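Local coordinates for conserved protein (MTH177) (Methanothermobacter marburgensis, PDB 1TR8), which probably contacts nascent chains as they emerge from the ribosome, acting as a homodimeric, RNA-binding archaeal nascent polypeptide-associated complex, at residues 29-34 with 51-56; 57-62 with 86-91; 69-74 with 96-101. One frame throughout, in Å; residues are numbered along the deposited sequence.

Interaction 1. Residues 29-34 with 51-56; sequences IIIKNP and GKARER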
loop_
_atom_site.group_PDB
_atom_site.type_symbol
_atom_site.label_atom_id
_atom_site.label_comp_id
_atom_site.label_asym_id
_atom_site.label_seq_id
_atom_site.Cartn_x
_atom_site.Cartn_y
_atom_site.Cartn_z
ATOM N N ILE A 29 4.254 8.686 -6.336
ATOM C CA ILE A 29 3.992 10.095 -6.479
ATOM C C ILE A 29 3.027 10.424 -5.356
ATOM O O ILE A 29 2.015 9.767 -5.215
ATOM C CB ILE A 29 3.365 10.417 -7.862
ATOM C CG1 ILE A 29 4.306 9.980 -8.984
ATOM C CG2 ILE A 29 3.068 11.920 -7.969
ATOM C CD1 ILE A 29 3.724 10.104 -10.369
ATOM N N ILE A 30 3.363 11.423 -4.548
ATOM C CA ILE A 30 2.556 11.776 -3.399
ATOM C C ILE A 30 2.040 13.203 -3.576
ATOM O O ILE A 30 2.829 14.125 -3.836
ATOM C CB ILE A 30 3.417 11.679 -2.097
ATOM C CG1 ILE A 30 3.916 10.248 -1.882
ATOM C CG2 ILE A 30 2.646 12.137 -0.869
ATOM C CD1 ILE A 30 5.360 10.110 -2.209
ATOM N N ILE A 31 0.720 13.362 -3.467
ATOM C CA ILE A 31 0.087 14.675 -3.472
ATOM C C ILE A 31 -0.567 14.963 -2.132
ATOM O O ILE A 31 -1.544 14.308 -1.754
ATOM C CB ILE A 31 -0.966 14.759 -4.586
ATOM C CG1 ILE A 31 -0.362 14.257 -5.895
ATOM C CG2 ILE A 31 -1.431 16.202 -4.736
ATOM C CD1 ILE A 31 -1.311 14.289 -7.059
ATOM N N LYS A 32 -0.100 16.004 -1.462
ATOM C CA LYS A 32 -0.632 16.378 -0.153
ATOM C C LYS A 32 -1.821 17.337 -0.240
ATOM O O LYS A 32 -1.852 18.238 -1.059
ATOM C CB LYS A 32 0.467 16.979 0.726
ATOM C CG LYS A 32 1.380 15.912 1.326
ATOM C CD LYS A 32 2.863 16.263 1.226
ATOM C CE LYS A 32 3.707 15.012 0.934
ATOM N NZ LYS A 32 5.195 15.260 0.880
ATOM N N ASN A 33 -2.844 17.065 0.560
ATOM C CA ASN A 33 -4.035 17.889 0.601
ATOM C C ASN A 33 -4.481 18.296 -0.800
ATOM O O ASN A 33 -4.630 19.477 -1.118
ATOM C CB ASN A 33 -3.788 19.111 1.491
ATOM C CG ASN A 33 -3.600 18.727 2.956
ATOM O OD1 ASN A 33 -2.572 19.040 3.572
ATOM N ND2 ASN A 33 -4.587 18.025 3.511
ATOM N N PRO A 34 -4.704 17.301 -1.642
ATOM C CA PRO A 34 -5.203 17.548 -2.975
ATOM C C PRO A 34 -6.667 17.923 -2.992
ATOM O O PRO A 34 -7.393 17.688 -2.019
ATOM C CB PRO A 34 -5.017 16.188 -3.642
ATOM C CG PRO A 34 -5.112 15.228 -2.546
ATOM C CD PRO A 34 -4.481 15.870 -1.388
ATOM N N GLY A 51 -3.189 18.757 -7.214
ATOM C CA GLY A 51 -2.384 19.301 -6.132
ATOM C C GLY A 51 -0.932 19.280 -6.553
ATOM O O GLY A 51 -0.610 18.892 -7.663
ATOM N N LYS A 52 -0.057 19.743 -5.675
ATOM C CA LYS A 52 1.364 19.740 -5.959
ATOM C C LYS A 52 1.939 18.362 -5.636
ATOM O O LYS A 52 1.676 17.775 -4.580
ATOM C CB LYS A 52 2.055 20.891 -5.222
ATOM C CG LYS A 52 1.414 22.243 -5.572
ATOM C CD LYS A 52 2.295 23.451 -5.271
ATOM C CE LYS A 52 3.034 23.987 -6.513
ATOM N NZ LYS A 52 4.073 23.038 -7.043
ATOM N N ALA A 53 2.672 17.821 -6.600
ATOM C CA ALA A 53 3.158 16.461 -6.533
ATOM C C ALA A 53 4.606 16.411 -6.094
ATOM O O ALA A 53 5.405 17.297 -6.451
ATOM C CB ALA A 53 3.013 15.813 -7.880
ATOM N N ARG A 54 4.923 15.372 -5.320
ATOM C CA ARG A 54 6.294 15.018 -4.963
ATOM C C ARG A 54 6.566 13.535 -5.248
ATOM O O ARG A 54 5.643 12.708 -5.292
ATOM C CB ARG A 54 6.544 15.289 -3.479
ATOM C CG ARG A 54 6.556 16.743 -3.100
ATOM C CD ARG A 54 6.943 16.953 -1.625
ATOM N NE ARG A 54 7.187 18.353 -1.320
ATOM C CZ ARG A 54 6.228 19.209 -1.012
ATOM N NH1 ARG A 54 4.965 18.803 -0.950
ATOM N NH2 ARG A 54 6.523 20.471 -0.743
ATOM N N GLU A 55 7.840 13.228 -5.477
ATOM C CA GLU A 55 8.283 11.892 -5.841
ATOM C C GLU A 55 9.104 11.258 -4.749
ATOM O O GLU A 55 9.941 11.910 -4.140
ATOM C CB GLU A 55 9.161 11.917 -7.072
ATOM C CG GLU A 55 8.418 12.373 -8.296
ATOM C CD GLU A 55 9.222 12.138 -9.544
ATOM O OE1 GLU A 55 10.467 12.287 -9.472
ATOM O OE2 GLU A 55 8.584 11.740 -10.541
ATOM N N ARG A 56 8.927 9.947 -4.636
ATOM C CA ARG A 56 9.592 9.090 -3.651
ATOM C C ARG A 56 10.035 7.836 -4.377
ATOM O O ARG A 56 9.194 7.110 -4.883
ATOM C CB ARG A 56 8.543 8.698 -2.626
ATOM C CG ARG A 56 9.062 8.006 -1.437
ATOM C CD ARG A 56 8.080 8.117 -0.291
ATOM N NE ARG A 56 6.859 7.392 -0.562
ATOM C CZ ARG A 56 5.763 7.505 0.163
ATOM N NH1 ARG A 56 5.723 8.384 1.156
ATOM N NH2 ARG A 56 4.702 6.769 -0.130
#
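Two backbone hydrogen bonds close a single ring between Ile30 and Arg54, the hydrogen-bonded pair of this antiparallel contact. Ile30 N donates to Arg54 O at 2.7 Å, almost straight at 171°, and Arg54 N returns the bond to Ile30 O at 2.9 Å; both donors lie in the plane of the carbonyl they meet. Strand 27-32 is the middle strand of a three-stranded antiparallel sheet, between 19-23 and 53-61, which Arg54 and Glu55 carry on into the second subunit.

Ile30 and Arg56 make the packing on one face. Ile30 CG1 stands anti to the carbonyl carbon (chi1 -62°), and CD1 ends 3.4 Å above the centre of the Arg56 guanidinium, the two chains crossing at about a right angle. A bend at chi3 (67°) folds Arg56 over this methyl, while its NH2 forms a salt bridge with Glu28. An alanine at Arg56 would remove the guanidinium, and would probably leave Ile30 CD1 less well covered and Glu28 without this partner. On the other face of the sheet, Ile29 CG2 meets Ala53 CB at 3.9 Å, beside Tyr47 of the third subunit. Ile31 CG2 lies 3.5 Å from Gly51 CA, where a side chain would clash.

Lys32 crosses Arg54, bringing the like charges of Lys32 NZ and Arg54 NH1 to 4.0 Å, so the local potential is likely to be positive.

Interaction 2. Residues 57-62 with 86-91; sequences SLEAEM and ALQETG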
loop_
_atom_site.group_PDB
_atom_site.type_symbol
_atom_site.label_atom_id
_atom_site.label_comp_id
_atom_site.label_asym_id
_atom_site.label_seq_id
_atom_site.Cartn_x
_atom_site.Cartn_y
_atom_site.Cartn_z
ATOM N N SER A 57 11.330 7.591 -4.479
ATOM C CA SER A 57 11.813 6.461 -5.267
ATOM C C SER A 57 11.862 5.166 -4.438
ATOM O O SER A 57 11.837 5.211 -3.208
ATOM C CB SER A 57 13.174 6.776 -5.875
ATOM O OG SER A 57 14.182 6.674 -4.896
ATOM N N LEU A 58 11.741 4.033 -5.122
ATOM C CA LEU A 58 11.771 2.718 -4.479
ATOM C C LEU A 58 12.920 1.879 -5.033
ATOM O O LEU A 58 13.106 1.804 -6.232
ATOM C CB LEU A 58 10.451 1.973 -4.697
ATOM C CG LEU A 58 9.473 2.038 -3.518
ATOM C CD1 LEU A 58 8.852 3.390 -3.391
ATOM C CD2 LEU A 58 8.402 0.964 -3.633
ATOM N N GLU A 59 13.687 1.242 -4.164
ATOM C CA GLU A 59 14.922 0.567 -4.582
ATOM C C GLU A 59 14.865 -0.917 -4.255
ATOM O O GLU A 59 14.223 -1.299 -3.293
ATOM C CB GLU A 59 16.117 1.222 -3.877
ATOM C CG GLU A 59 16.840 2.226 -4.757
ATOM C CD GLU A 59 16.957 3.603 -4.125
ATOM O OE1 GLU A 59 17.576 3.691 -3.034
ATOM O OE2 GLU A 59 16.430 4.577 -4.732
ATOM N N ALA A 60 15.540 -1.762 -5.029
ATOM C CA ALA A 60 15.548 -3.180 -4.705
ATOM C C ALA A 60 16.269 -3.402 -3.371
ATOM O O ALA A 60 17.355 -2.868 -3.145
ATOM C CB ALA A 60 16.188 -3.987 -5.801
ATOM N N GLU A 61 15.587 -4.119 -2.483
ATOM C CA GLU A 61 16.055 -4.451 -1.129
ATOM C C GLU A 61 16.687 -5.848 -1.155
ATOM O O GLU A 61 15.987 -6.839 -1.299
ATOM C CB GLU A 61 14.860 -4.380 -0.152
ATOM C CG GLU A 61 15.032 -5.048 1.218
ATOM C CD GLU A 61 15.802 -4.217 2.239
ATOM O OE1 GLU A 61 15.513 -3.004 2.400
ATOM O OE2 GLU A 61 16.655 -4.803 2.943
HETATM N N MSE A 62 18.013 -5.923 -1.111
HETATM C CA MSE A 62 18.698 -7.210 -1.244
HETATM C C MSE A 62 20.130 -7.204 -0.728
HETATM O O MSE A 62 20.736 -6.142 -0.518
HETATM C CB MSE A 62 18.732 -7.611 -2.710
HETATM C CG MSE A 62 19.292 -6.503 -3.599
HETATM SE SE MSE A 62 19.424 -7.064 -5.452
HETATM C CE MSE A 62 17.575 -7.669 -5.728
ATOM N N ALA A 86 23.824 -0.754 -9.866
ATOM C CA ALA A 86 23.710 -1.636 -11.024
ATOM C C ALA A 86 23.248 -3.050 -10.671
ATOM O O ALA A 86 22.395 -3.626 -11.349
ATOM C CB ALA A 86 25.033 -1.709 -11.756
ATOM N N LEU A 87 23.867 -3.631 -9.652
ATOM C CA LEU A 87 23.578 -5.014 -9.238
ATOM C C LEU A 87 22.190 -5.125 -8.614
ATOM O O LEU A 87 21.509 -6.128 -8.772
ATOM C CB LEU A 87 24.641 -5.489 -8.246
ATOM C CG LEU A 87 25.912 -6.105 -8.827
ATOM C CD1 LEU A 87 27.059 -6.048 -7.811
ATOM C CD2 LEU A 87 25.676 -7.541 -9.261
ATOM N N GLN A 88 21.800 -4.101 -7.856
ATOM C CA GLN A 88 20.431 -3.959 -7.365
ATOM C C GLN A 88 19.482 -3.972 -8.567
ATOM O O GLN A 88 18.528 -4.732 -8.580
ATOM C CB GLN A 88 20.226 -2.633 -6.601
ATOM C CG GLN A 88 20.785 -2.499 -5.168
ATOM C CD GLN A 88 20.461 -1.113 -4.521
ATOM O OE1 GLN A 88 19.491 -0.970 -3.752
ATOM N NE2 GLN A 88 21.257 -0.099 -4.852
ATOM N N GLU A 89 19.760 -3.124 -9.563
ATOM C CA GLU A 89 18.931 -3.007 -10.779
ATOM C C GLU A 89 18.742 -4.329 -11.524
ATOM O O GLU A 89 17.671 -4.586 -12.049
ATOM C CB GLU A 89 19.492 -1.989 -11.792
ATOM C CG GLU A 89 19.224 -0.521 -11.491
ATOM C CD GLU A 89 17.791 -0.082 -11.738
ATOM O OE1 GLU A 89 17.126 -0.599 -12.672
ATOM O OE2 GLU A 89 17.339 0.824 -10.997
ATOM N N THR A 90 19.776 -5.153 -11.617
ATOM C CA THR A 90 19.663 -6.434 -12.336
ATOM C C THR A 90 19.354 -7.658 -11.456
ATOM O O THR A 90 19.560 -8.796 -11.874
ATOM C CB THR A 90 20.966 -6.708 -13.080
ATOM O OG1 THR A 90 22.027 -6.975 -12.146
ATOM C CG2 THR A 90 21.414 -5.476 -13.836
ATOM N N GLY A 91 18.951 -7.437 -10.212
ATOM C CA GLY A 91 18.755 -8.538 -9.275
ATOM C C GLY A 91 19.964 -9.421 -9.000
ATOM O O GLY A 91 19.851 -10.634 -8.853
#
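Van der Waals packing, largely against backbone, makes up one part of this small contact, in which the end of strand 53-61 and the residue after it lie against the last turn of helix 80-89. Met62, present as selenomethionine, supplies much of it. Its CG sits in the crowded position between the backbone N and the carbonyl carbon (chi1 52°), and a further bend at chi3 (53°) turns the tip along the helix end. SE rests 3.8 Å from Gln88 CA, and the terminal CE touches Gly91 CA at 3.8 Å, so the side chain lies alongside backbone rather than against another side chain. Ala60 points its methyl toward the helix, where CB comes to 3.7 Å from the carbonyl oxygen Gln88 O.

The surface that Met62 meets is a helix terminus of Schellman type. Gly91, with positive phi, is the C-prime residue; its N bonds to Gln88 O at 3.2 Å, while Gly92 N reaches back to Leu87 O. The contact thus joins the NAC strand to the second helix of the UBA domain, the three-helix unit at the C-terminal end of the chain.

Among the polar groups, Gln88 has CG anti to the carbonyl carbon (chi1 -76°), and the extended chain carries the terminal amide across to the backbone carbonyl of Ala60. Within the strand, Ser57 OG donates to Glu59 OE2 at 3.1 Å, arriving from above the carboxylate plane. On the helix, Glu89 turns to a different partner, forming a salt bridge with Arg26. Residues 58-61 also pair antiparallel with a strand of the second subunit, so the sheet continues across that interface.

Interaction 3. Residues 69-74 with 96-101; sequences IELVMN and EAIMRL
Val72 holds CG1 anti to its backbone N (chi1 178°) and CG2 anti to the carbonyl carbon, a setting that sends its two methyls to different parts of helix 94-100 and the residue beyond it. CG1 meets the tip of Leu101, whose CG stands anti to the carbonyl carbon and whose chain then runs extended; CD1 of Leu101 arrives 3.7 Å from Val72 CG1, the two side chains crossing at about a right angle. CG2 takes the other direction, lying 4.2 Å from Ala97 CB and 4.3 Å from Ile98 CG1. Ile98 in turn extends past this methyl to Leu71. There Leu71 CG is anti to the backbone N (chi1 -159°), and its CD2 touches Ile98 CD1 at 3.8 Å, tip to tip, along an oblique crossing.

No hydrogen bond links the two segments: the contact is made by aliphatic side chains. Val72 and Ala97 are buried, whereas Leu71 and Leu101 are exposed, so the packing grades from the interior outward. The axes of the short helical segments 69-74 and 96-100 approach to 9.8 Å and run in roughly the same direction, 28° apart.

These are the first and third helices of the UBA domain, a compact three-helix bundle. Helix 80-89 packs against both, Ile69 meeting Thr84 and Leu101 meeting Ala86, while Leu94 extends the contact with Leu71 and Val72 toward the start of helix 94-100.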
loop_
_atom_site.group_PDB
_atom_site.type_symbol
_atom_site.label_atom_id
_atom_site.label_comp_id
_atom_site.label_asym_id
_atom_site.label_seq_id
_atom_site.Cartn_x
_atom_site.Cartn_y
_atom_site.Cartn_z
ATOM N N ILE A 69 30.310 -6.980 -6.049
ATOM C CA ILE A 69 30.521 -5.529 -6.142
ATOM C C ILE A 69 31.933 -5.236 -6.618
ATOM O O ILE A 69 32.108 -4.487 -7.558
ATOM C CB ILE A 69 30.262 -4.842 -4.789
ATOM C CG1 ILE A 69 28.798 -5.027 -4.392
ATOM C CG2 ILE A 69 30.577 -3.343 -4.854
ATOM C CD1 ILE A 69 28.503 -4.608 -2.974
ATOM N N GLU A 70 32.916 -5.873 -5.993
ATOM C CA GLU A 70 34.333 -5.727 -6.359
ATOM C C GLU A 70 34.582 -6.051 -7.827
ATOM O O GLU A 70 35.223 -5.281 -8.531
ATOM C CB GLU A 70 35.203 -6.638 -5.492
ATOM C CG GLU A 70 35.437 -6.087 -4.099
ATOM C CD GLU A 70 36.100 -7.092 -3.174
ATOM O OE1 GLU A 70 36.759 -8.053 -3.668
ATOM O OE2 GLU A 70 35.962 -6.915 -1.939
ATOM N N LEU A 71 34.049 -7.179 -8.278
ATOM C CA LEU A 71 34.227 -7.634 -9.665
ATOM C C LEU A 71 33.684 -6.620 -10.673
ATOM O O LEU A 71 34.346 -6.254 -11.651
ATOM C CB LEU A 71 33.535 -8.983 -9.866
ATOM C CG LEU A 71 33.998 -9.849 -11.042
ATOM C CD1 LEU A 71 33.887 -11.308 -10.673
ATOM C CD2 LEU A 71 33.203 -9.595 -12.286
ATOM N N VAL A 72 32.496 -6.104 -10.383
ATOM C CA VAL A 72 31.875 -5.120 -11.263
ATOM C C VAL A 72 32.663 -3.798 -11.283
ATOM O O VAL A 72 32.844 -3.194 -12.331
ATOM C CB VAL A 72 30.400 -4.843 -10.863
ATOM C CG1 VAL A 72 29.789 -3.784 -11.769
ATOM C CG2 VAL A 72 29.578 -6.107 -10.917
HETATM N N MSE A 73 33.130 -3.356 -10.124
HETATM C CA MSE A 73 33.925 -2.139 -10.035
HETATM C C MSE A 73 35.217 -2.270 -10.847
HETATM O O MSE A 73 35.603 -1.350 -11.567
HETATM C CB MSE A 73 34.287 -1.868 -8.574
HETATM C CG MSE A 73 33.118 -1.514 -7.694
HETATM SE SE MSE A 73 33.688 -1.220 -5.844
HETATM C CE MSE A 73 34.186 -2.875 -5.361
ATOM N N ASN A 74 35.911 -3.389 -10.671
ATOM C CA ASN A 74 37.234 -3.568 -11.253
ATOM C C ASN A 74 37.167 -3.816 -12.758
ATOM O O ASN A 74 38.112 -3.543 -13.483
ATOM C CB ASN A 74 38.003 -4.684 -10.523
ATOM C CG ASN A 74 38.522 -4.239 -9.139
ATOM O OD1 ASN A 74 38.224 -3.140 -8.665
ATOM N ND2 ASN A 74 39.309 -5.090 -8.504
ATOM N N GLU A 96 24.844 -8.814 -16.588
ATOM C CA GLU A 96 24.049 -7.661 -16.969
ATOM C C GLU A 96 24.513 -6.388 -16.249
ATOM O O GLU A 96 24.469 -5.303 -16.814
ATOM C CB GLU A 96 22.585 -7.914 -16.660
ATOM C CG GLU A 96 21.985 -9.031 -17.487
ATOM C CD GLU A 96 20.682 -9.542 -16.916
ATOM O OE1 GLU A 96 20.170 -8.945 -15.930
ATOM O OE2 GLU A 96 20.158 -10.526 -17.487
ATOM N N ALA A 97 24.916 -6.525 -14.989
ATOM C CA ALA A 97 25.422 -5.404 -14.216
ATOM C C ALA A 97 26.627 -4.815 -14.929
ATOM O O ALA A 97 26.701 -3.608 -15.120
ATOM C CB ALA A 97 25.801 -5.866 -12.805
ATOM N N ILE A 98 27.514 -5.697 -15.401
ATOM C CA ILE A 98 28.713 -5.303 -16.156
ATOM C C ILE A 98 28.363 -4.603 -17.470
ATOM O O ILE A 98 28.906 -3.527 -17.772
ATOM C CB ILE A 98 29.632 -6.541 -16.374
ATOM C CG1 ILE A 98 30.385 -6.853 -15.075
ATOM C CG2 ILE A 98 30.638 -6.335 -17.504
ATOM C CD1 ILE A 98 31.098 -8.191 -15.082
HETATM N N MSE A 99 27.434 -5.198 -18.218
HETATM C CA MSE A 99 27.020 -4.663 -19.498
HETATM C C MSE A 99 26.386 -3.287 -19.349
HETATM O O MSE A 99 26.619 -2.420 -20.180
HETATM C CB MSE A 99 26.091 -5.634 -20.235
HETATM C CG MSE A 99 26.864 -6.842 -20.751
HETATM SE SE MSE A 99 25.806 -8.163 -21.693
HETATM C CE MSE A 99 25.822 -7.456 -23.438
ATOM N N ARG A 100 25.654 -3.052 -18.265
ATOM C CA ARG A 100 24.988 -1.765 -18.143
ATOM C C ARG A 100 25.935 -0.631 -17.718
ATOM O O ARG A 100 25.610 0.525 -17.885
ATOM C CB ARG A 100 23.710 -1.846 -17.283
ATOM C CG ARG A 100 23.879 -1.839 -15.797
ATOM C CD ARG A 100 22.558 -2.015 -15.028
ATOM N NE ARG A 100 21.807 -0.769 -14.873
ATOM C CZ ARG A 100 20.565 -0.569 -15.311
ATOM N NH1 ARG A 100 19.910 -1.528 -15.951
ATOM N NH2 ARG A 100 19.974 0.602 -15.121
ATOM N N LEU A 101 27.137 -0.962 -17.260
ATOM C CA LEU A 101 28.100 0.029 -16.799
ATOM C C LEU A 101 29.325 0.116 -17.711
ATOM O O LEU A 101 29.358 -0.500 -18.788
ATOM C CB LEU A 101 28.541 -0.338 -15.385
ATOM C CG LEU A 101 27.557 -0.065 -14.242
ATOM C CD1 LEU A 101 28.097 -0.653 -12.946
ATOM C CD2 LEU A 101 27.293 1.426 -14.088
#

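How the interactions relate
From the N terminus, interaction 1 comes first, pairing strand 27-32 with strand 53-61 and closing a loop made almost wholly of strand. Interaction 2 opens directly afterwards, farther along strand 53-61, and brings helix 80-89 back to it, so the NAC sheet and the UBA domain are joined within one chain. Interaction 3 then links helix 66-76 with helix 94-100. Interactions 2 and 3 cross, because residues 69-74 lie inside the loop closed by interaction 2 and residues 96-101 beyond it; they also touch, Ala86 CB meeting Leu101 CD1. Interaction 1 stands apart from interaction 3, their nearest atoms about 16 Å from each other.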